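PDB 2F7T: Mos1 transposase from Drosophila mauritiana, which cuts the mariner transposon Mos1 out of DNA and inserts it elsewhere by a cut-and-paste mechanism, this chain being its catalytic domain. Local coordinates for residues I34-E39 against L162-Y167. Numbering follows the deposited sequence.
With MG (magnesium ion), chain B.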
# COMPACT_ATOMS: atom_id res chain seq x y z
N ILE A 34 -15.09 -21.65 -0.30
CA ILE A 34 -14.41 -20.70 0.56
C ILE A 34 -15.28 -19.49 0.82
O ILE A 34 -15.79 -18.89 -0.09
CB ILE A 34 -13.06 -20.26 -0.03
CG1 ILE A 34 -12.14 -21.48 -0.10
CG2 ILE A 34 -12.50 -19.05 0.81
CD1 ILE A 34 -10.75 -21.25 -0.73
N VAL A 35 -15.48 -19.17 2.09
CA VAL A 35 -16.00 -17.89 2.51
C VAL A 35 -14.84 -17.24 3.25
O VAL A 35 -14.13 -17.89 4.09
CB VAL A 35 -17.19 -18.12 3.51
CG1 VAL A 35 -17.75 -16.77 4.07
CG2 VAL A 35 -18.31 -18.92 2.77
N THR A 36 -14.60 -15.97 2.93
CA THR A 36 -13.44 -15.28 3.48
C THR A 36 -13.80 -13.86 3.88
O THR A 36 -14.80 -13.32 3.47
CB THR A 36 -12.30 -15.35 2.45
OG1 THR A 36 -11.09 -14.96 3.10
CG2 THR A 36 -12.46 -14.26 1.23
N GLY A 37 -13.04 -13.28 4.79
CA GLY A 37 -13.41 -11.99 5.33
C GLY A 37 -12.22 -11.30 5.95
O GLY A 37 -11.22 -11.94 6.23
N ASP A 38 -12.33 -9.98 6.14
CA ASP A 38 -11.31 -9.18 6.82
C ASP A 38 -11.92 -7.84 7.20
O ASP A 38 -13.03 -7.48 6.73
CB ASP A 38 -10.18 -8.86 5.86
CG ASP A 38 -8.86 -8.50 6.59
OD1 ASP A 38 -8.75 -8.74 7.83
OD2 ASP A 38 -7.90 -7.98 5.99
N GLU A 39 -11.19 -7.10 8.03
CA GLU A 39 -11.60 -5.77 8.55
C GLU A 39 -10.74 -4.72 7.87
O GLU A 39 -9.53 -4.97 7.64
CB GLU A 39 -11.30 -5.66 10.04
CG GLU A 39 -12.20 -6.49 10.95
CD GLU A 39 -11.69 -7.93 11.18
OE1 GLU A 39 -12.27 -8.68 12.04
OE2 GLU A 39 -10.66 -8.32 10.53
N LEU A 162 -1.86 -13.46 0.65
CA LEU A 162 -2.53 -14.75 0.50
C LEU A 162 -4.00 -14.74 1.00
O LEU A 162 -4.65 -15.78 1.00
CB LEU A 162 -1.76 -15.83 1.23
CG LEU A 162 -0.27 -16.09 0.86
CD1 LEU A 162 0.24 -17.13 1.90
CD2 LEU A 162 -0.11 -16.53 -0.61
N ALA A 163 -4.46 -13.54 1.39
CA ALA A 163 -5.77 -13.25 1.90
C ALA A 163 -6.55 -12.58 0.76
O ALA A 163 -6.30 -11.45 0.44
CB ALA A 163 -5.62 -12.27 3.11
N PRO A 164 -7.52 -13.24 0.11
CA PRO A 164 -8.21 -12.58 -0.99
C PRO A 164 -8.86 -11.22 -0.63
O PRO A 164 -9.02 -10.36 -1.50
CB PRO A 164 -9.24 -13.62 -1.44
CG PRO A 164 -8.69 -14.95 -0.95
CD PRO A 164 -8.01 -14.61 0.34
N SER A 165 -9.28 -11.03 0.62
CA SER A 165 -9.86 -9.75 0.98
C SER A 165 -8.88 -8.60 0.82
O SER A 165 -9.32 -7.47 0.53
CB SER A 165 -10.33 -9.74 2.42
OG SER A 165 -11.37 -10.69 2.62
N ASP A 166 -7.58 -8.89 1.01
CA ASP A 166 -6.58 -7.86 0.99
C ASP A 166 -6.06 -7.72 -0.41
O ASP A 166 -6.14 -6.65 -0.93
CB ASP A 166 -5.46 -8.19 1.97
CG ASP A 166 -5.97 -8.26 3.42
OD1 ASP A 166 -6.95 -7.59 3.75
OD2 ASP A 166 -5.54 -8.99 4.29
N TYR A 167 -5.56 -8.79 -1.03
CA TYR A 167 -4.93 -8.64 -2.35
C TYR A 167 -5.93 -8.38 -3.43
O TYR A 167 -5.56 -7.84 -4.45
CB TYR A 167 -3.98 -9.82 -2.73
CG TYR A 167 -4.68 -11.14 -3.03
CD1 TYR A 167 -4.64 -12.22 -2.11
CD2 TYR A 167 -5.36 -11.31 -4.19
CE1 TYR A 167 -5.29 -13.41 -2.41
CE2 TYR A 167 -6.07 -12.51 -4.48
CZ TYR A 167 -6.03 -13.52 -3.57
OH TYR A 167 -6.61 -14.72 -3.92
MG MG B . -7.01 -8.57 9.17
O HOH W 1 -9.50 -12.58 3.03
O HOH W 2 -6.01 -7.84 7.49
O HOH W 3 -7.73 -6.72 9.38
O HOH W 4 -7.96 -9.03 10.94
O HOH W 5 -5.34 -8.08 10.53
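Asp38 and Ser165 have the nearest pair of CA atoms, 6.0 Å apart, where segment 34-39 of strand 34-43, inside the sheet of the RNase H-like fold, meets the first turn of helix 164-178. Ala163 is the N-cap, its O taking the amides of Asp166 and Tyr167. This is the DDD active site: Asp38 and Asp131 bind the magnesium ion of this crystal, and Asp166 is the likely ligand of a second one. Ser165 packs against the strand, its CB 3.6 Å from Asp38 CB and its OG, hydrogen-bonded to Trp79 NE1, over the Gly37 backbone. Thr36 OG1, which also bonds Leu129 O, accepts from a water that in turn takes the amide of Ser165, linking strand to helix. Asp38 CG stands anti to its backbone N (chi1 -159°), which turns the carboxylate so that OD1 meets the metal and OD2 meets Asp166. The two carboxylates meet with their planes 60° apart, Asp38 OD2 lying just 2.5 Å from Asp166 OD1. Replacing Asp166 with an alanine would probably leave Asp38 OD2 without this close neighbour and any second metal ion without one of its carboxylates. The other oxygen of Asp38, OD1, binds magnesium at 2.2 Å and also receives a weak bond from the amide of Glu39, whose OE2 accepts from a metal-bound water at 2.8 Å.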